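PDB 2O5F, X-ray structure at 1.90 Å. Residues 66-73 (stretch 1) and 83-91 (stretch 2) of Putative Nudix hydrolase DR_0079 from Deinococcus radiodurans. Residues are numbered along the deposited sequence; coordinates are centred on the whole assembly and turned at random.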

ATOM      1  N   VAL A  66       3.823   2.201  -3.492  1.00 17.37           N
ATOM      2  CA  VAL A  66       4.101   2.050  -2.066  1.00 18.22           C
ATOM      3  C   VAL A  66       5.009   0.827  -1.943  1.00 17.56           C
ATOM      4  O   VAL A  66       5.072  -0.012  -2.852  1.00 16.71           O
ATOM      5  N   SER A  67       5.701   0.713  -0.813  1.00 16.82           N
ATOM      6  CA  SER A  67       6.597  -0.419  -0.573  1.00 17.64           C
ATOM      7  C   SER A  67       5.855  -1.752  -0.659  1.00 17.57           C
ATOM      8  O   SER A  67       6.339  -2.706  -1.274  1.00 16.44           O
ATOM      9  N   VAL A  68       4.686  -1.806  -0.024  1.00 20.46           N
ATOM     10  CA  VAL A  68       3.851  -3.015   0.007  1.00 22.06           C
ATOM     11  C   VAL A  68       2.395  -2.585  -0.133  1.00 21.62           C
ATOM     12  O   VAL A  68       1.940  -1.700   0.583  1.00 19.56           O
ATOM     13  N   GLY A  69       1.655  -3.212  -1.039  1.00 21.19           N
ATOM     14  CA  GLY A  69       0.262  -2.833  -1.186  1.00 21.88           C
ATOM     15  C   GLY A  69      -0.584  -3.843  -1.927  1.00 23.54           C
ATOM     16  O   GLY A  69      -0.108  -4.508  -2.842  1.00 23.80           O
ATOM     17  N   GLY A  70      -1.848  -3.959  -1.533  1.00 23.05           N
ATOM     18  CA  GLY A  70      -2.729  -4.895  -2.205  1.00 22.93           C
ATOM     19  C   GLY A  70      -4.108  -4.938  -1.587  1.00 22.74           C
ATOM     20  O   GLY A  70      -4.321  -4.448  -0.476  1.00 21.23           O
ATOM     21  N   ALA A  71      -5.048  -5.542  -2.308  1.00 23.18           N
ATOM     22  CA  ALA A  71      -6.414  -5.653  -1.832  1.00 23.63           C
ATOM     23  C   ALA A  71      -6.537  -6.683  -0.716  1.00 25.02           C
ATOM     24  O   ALA A  71      -5.824  -7.683  -0.700  1.00 24.01           O
ATOM     25  N   VAL A  72      -7.447  -6.425   0.216  1.00 23.38           N
ATOM     26  CA  VAL A  72      -7.696  -7.337   1.328  1.00 23.86           C
ATOM     27  C   VAL A  72      -8.689  -8.385   0.820  1.00 25.93           C
ATOM     28  O   VAL A  72      -9.735  -8.037   0.263  1.00 24.90           O
ATOM     29  N   GLN A  73      -8.369  -9.658   1.007  1.00 24.91           N
ATOM     30  CA  GLN A  73      -9.253 -10.723   0.547  1.00 27.13           C
ATOM     31  C   GLN A  73     -10.436 -10.937   1.476  1.00 26.83           C
ATOM     32  O   GLN A  73     -10.341 -10.706   2.681  1.00 23.02           O
ATOM     33  N   ARG A  83       0.432  -8.856   6.246  1.00 24.34           N
ATOM     34  CA  ARG A  83       1.423  -9.917   6.379  1.00 26.03           C
ATOM     35  C   ARG A  83       1.573 -10.697   5.076  1.00 25.25           C
ATOM     36  O   ARG A  83       2.682 -11.056   4.678  1.00 24.48           O
ATOM     37  N   ARG A  84       0.452 -10.950   4.409  1.00 25.87           N
ATOM     38  CA  ARG A  84       0.461 -11.693   3.156  1.00 24.46           C
ATOM     39  C   ARG A  84       1.161 -10.949   2.021  1.00 24.41           C
ATOM     40  O   ARG A  84       2.017 -11.514   1.339  1.00 24.78           O
ATOM     41  N   GLU A  85       0.803  -9.687   1.810  1.00 22.38           N
ATOM     42  CA  GLU A  85       1.414  -8.896   0.740  1.00 23.86           C
ATOM     43  C   GLU A  85       2.903  -8.633   0.988  1.00 22.46           C
ATOM     44  O   GLU A  85       3.699  -8.644   0.054  1.00 22.63           O
ATOM     45  N   ALA A  86       3.272  -8.389   2.239  1.00 21.53           N
ATOM     46  CA  ALA A  86       4.667  -8.133   2.571  1.00 23.73           C
ATOM     47  C   ALA A  86       5.528  -9.338   2.228  1.00 23.80           C
ATOM     48  O   ALA A  86       6.636  -9.192   1.720  1.00 22.86           O
ATOM     49  N   ARG A  87       5.035 -10.536   2.503  1.00 26.45           N
ATOM     50  CA  ARG A  87       5.845 -11.702   2.193  1.00 30.17           C
ATOM     51  C   ARG A  87       5.849 -12.062   0.711  1.00 30.62           C
ATOM     52  O   ARG A  87       6.873 -12.494   0.190  1.00 30.02           O
ATOM     53  N   GLU A  88       4.731 -11.868   0.015  1.00 31.84           N
ATOM     54  CA  GLU A  88       4.711 -12.200  -1.405  1.00 33.33           C
ATOM     55  C   GLU A  88       5.385 -11.163  -2.306  1.00 31.39           C
ATOM     56  O   GLU A  88       5.875 -11.506  -3.376  1.00 32.45           O
ATOM     57  N   GLU A  89       5.420  -9.902  -1.882  1.00 29.24           N
ATOM     58  CA  GLU A  89       6.042  -8.864  -2.696  1.00 26.62           C
ATOM     59  C   GLU A  89       7.473  -8.526  -2.274  1.00 25.46           C
ATOM     60  O   GLU A  89       8.329  -8.281  -3.123  1.00 21.98           O
ATOM     61  N   LEU A  90       7.733  -8.511  -0.971  1.00 22.61           N
ATOM     62  CA  LEU A  90       9.063  -8.148  -0.483  1.00 24.57           C
ATOM     63  C   LEU A  90       9.801  -9.275   0.217  1.00 23.00           C
ATOM     64  O   LEU A  90      10.942  -9.093   0.640  1.00 24.83           O
ATOM     65  N   ASN A  91       9.159 -10.435   0.324  1.00 23.39           N
ATOM     66  CA  ASN A  91       9.745 -11.580   1.013  1.00 23.68           C
ATOM     67  C   ASN A  91      10.127 -11.168   2.422  1.00 25.09           C
ATOM     68  O   ASN A  91      11.187 -11.539   2.928  1.00 24.97           O
TER

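Packing of strand 68-71 against the helix of stretch 2 in the putative Nudix hydrolase DR_0079; the axes approach to 7.5 Å, and their N-to-C directions differ by 122°. Val66 (m) lies beyond reach of the helix. Ser67 (m) points sideways and meets the helix mainly through its backbone: its O lies 3.6 Å from Leu90 CD2, while its OG is hydrogen-bonded elsewhere in the structure. Val68 (t) is the apolar centre of the contact and has the largest area covered by the helix. Although the CA-to-CB bond of Val68 points sideways, its methyls reach the helix: Val68 CG1 packs 3.7 Å from Glu85 CB, 4.1 Å from Ala86 CB and 3.4 Å from Ala86 N, and Val68 CG2 meets Leu90 CD1 at 3.3 Å. Leu90 (m, t) points toward the strand to make this contact. Gly69 has no side chain, and its backbone N donates a hydrogen bond to Glu89 OE1 (3.0 Å, 156°). Glu89 (m, t) points toward the strand, so a helix carboxylate serves a strand amide. At Gly70 the absence of a side chain leaves room for Glu85 (m, m), whose OE1 lies 3.3 Å from Gly70 CA; an ideal CB on Gly70 would sit only 1.9 Å from that same OE1, a clash. Ala71 turns its CB away, but its O accepts a hydrogen bond from Arg84 NH2 (3.0 Å, 141°), approaching near the plane of the guanidinium. Arg84 (t, t, p) points toward the strand, and its NH1 forms salt bridges with Glu85 OE1 (3.1 Å, with a weak hydrogen bond) and Glu88 OE1 (3.5 Å), tying the strand contact to the acidic side chains of the helix. Val72 (t) points away and contributes little. Gln73 (m, t) points toward the helix and lays its CG over one face of the Arg84 guanidinium, 3.7 Å from Arg84 NH2.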

ATOM      1  CB  VAL A  66       2.807   1.776  -1.234  1.00 19.06           C
ATOM      2  CG1 VAL A  66       1.924   3.014  -1.197  1.00 20.30           C
ATOM      3  CG2 VAL A  66       2.039   0.600  -1.844  1.00 19.98           C
ATOM      4  CB  SER A  67       7.233  -0.300   0.814  1.00 19.09           C
ATOM      5  OG  SER A  67       7.861   0.972   0.988  1.00 21.12           O
ATOM      6  CB  VAL A  68       3.949  -3.757   1.362  1.00 24.12           C
ATOM      7  CG1 VAL A  68       3.330  -5.138   1.235  1.00 27.09           C
ATOM      8  CG2 VAL A  68       5.384  -3.833   1.826  1.00 26.00           C
ATOM      9  CB  ALA A  71      -7.338  -6.028  -2.993  1.00 26.45           C
ATOM     10  CB  VAL A  72      -8.338  -6.609   2.529  1.00 23.30           C
ATOM     11  CG1 VAL A  72      -8.551  -7.580   3.676  1.00 20.64           C
ATOM     12  CG2 VAL A  72      -7.464  -5.444   2.967  1.00 23.87           C
ATOM     13  CB  GLN A  73      -8.476 -12.031   0.403  1.00 31.56           C
ATOM     14  CG  GLN A  73      -7.360 -11.959  -0.617  1.00 37.62           C
ATOM     15  CD  GLN A  73      -6.649 -13.281  -0.796  1.00 40.96           C
ATOM     16  OE1 GLN A  73      -5.633 -13.362  -1.490  1.00 44.81           O
ATOM     17  NE2 GLN A  73      -7.178 -14.331  -0.174  1.00 42.00           N
ATOM     18  CB  ARG A  83       1.044 -10.880   7.507  1.00 26.80           C
ATOM     19  CG  ARG A  83       2.078 -11.976   7.707  1.00 30.49           C
ATOM     20  CD  ARG A  83       1.755 -12.871   8.890  1.00 34.10           C
ATOM     21  NE  ARG A  83       1.850 -12.174  10.171  1.00 35.24           N
ATOM     22  CZ  ARG A  83       0.815 -11.649  10.819  1.00 35.72           C
ATOM     23  NH1 ARG A  83      -0.407 -11.736  10.310  1.00 34.42           N
ATOM     24  NH2 ARG A  83       1.003 -11.042  11.982  1.00 36.85           N
ATOM     25  CB  ARG A  84      -0.980 -12.046   2.755  1.00 25.08           C
ATOM     26  CG  ARG A  84      -1.120 -12.732   1.399  1.00 26.92           C
ATOM     27  CD  ARG A  84      -2.572 -13.125   1.115  1.00 27.87           C
ATOM     28  NE  ARG A  84      -3.515 -12.007   1.218  1.00 26.80           N
ATOM     29  CZ  ARG A  84      -3.571 -10.981   0.372  1.00 27.55           C
ATOM     30  NH1 ARG A  84      -2.734 -10.908  -0.655  1.00 29.16           N
ATOM     31  NH2 ARG A  84      -4.479 -10.032   0.543  1.00 27.84           N
ATOM     32  CB  GLU A  85       0.682  -7.562   0.571  1.00 25.65           C
ATOM     33  CG  GLU A  85      -0.765  -7.678   0.096  1.00 29.02           C
ATOM     34  CD  GLU A  85      -0.891  -8.014  -1.388  1.00 31.88           C
ATOM     35  OE1 GLU A  85      -2.037  -8.151  -1.874  1.00 34.85           O
ATOM     36  OE2 GLU A  85       0.148  -8.144  -2.071  1.00 34.30           O
ATOM     37  CB  ALA A  86       4.814  -7.793   4.055  1.00 22.18           C
ATOM     38  CB  ARG A  87       5.410 -12.897   3.040  1.00 33.20           C
ATOM     39  CG  ARG A  87       4.012 -13.382   2.797  1.00 39.81           C
ATOM     40  CD  ARG A  87       3.569 -14.213   3.984  1.00 44.68           C
ATOM     41  NE  ARG A  87       4.593 -15.173   4.386  1.00 47.28           N
ATOM     42  CZ  ARG A  87       4.597 -15.794   5.560  1.00 49.78           C
ATOM     43  NH1 ARG A  87       3.631 -15.549   6.440  1.00 49.56           N
ATOM     44  NH2 ARG A  87       5.561 -16.660   5.855  1.00 50.54           N
ATOM     45  CB  GLU A  88       3.281 -12.443  -1.891  1.00 37.81           C
ATOM     46  CG  GLU A  88       2.406 -11.213  -1.919  1.00 44.24           C
ATOM     47  CD  GLU A  88       1.041 -11.483  -2.531  1.00 48.03           C
ATOM     48  OE1 GLU A  88       0.213 -10.550  -2.560  1.00 49.88           O
ATOM     49  OE2 GLU A  88       0.794 -12.623  -2.986  1.00 51.20           O
ATOM     50  CB  GLU A  89       5.207  -7.577  -2.663  1.00 30.30           C
ATOM     51  CG  GLU A  89       3.740  -7.749  -3.068  1.00 35.35           C
ATOM     52  CD  GLU A  89       2.964  -6.440  -3.037  1.00 40.55           C
ATOM     53  OE1 GLU A  89       3.027  -5.721  -2.009  1.00 39.43           O
ATOM     54  OE2 GLU A  89       2.273  -6.134  -4.035  1.00 43.36           O
ATOM     55  CB  LEU A  90       8.955  -6.965   0.488  1.00 24.29           C
ATOM     56  CG  LEU A  90       8.301  -5.654   0.030  1.00 26.84           C
ATOM     57  CD1 LEU A  90       8.507  -4.599   1.123  1.00 26.30           C
ATOM     58  CD2 LEU A  90       8.924  -5.165  -1.277  1.00 22.48           C
ATOM     59  CB  ASN A  91      10.983 -12.100   0.278  1.00 22.84           C
ATOM     60  CG  ASN A  91      10.630 -12.844  -0.982  1.00 24.17           C
ATOM     61  OD1 ASN A  91      10.980 -12.428  -2.086  1.00 26.35           O
ATOM     62  ND2 ASN A  91       9.922 -13.950  -0.826  1.00 23.29           N
TER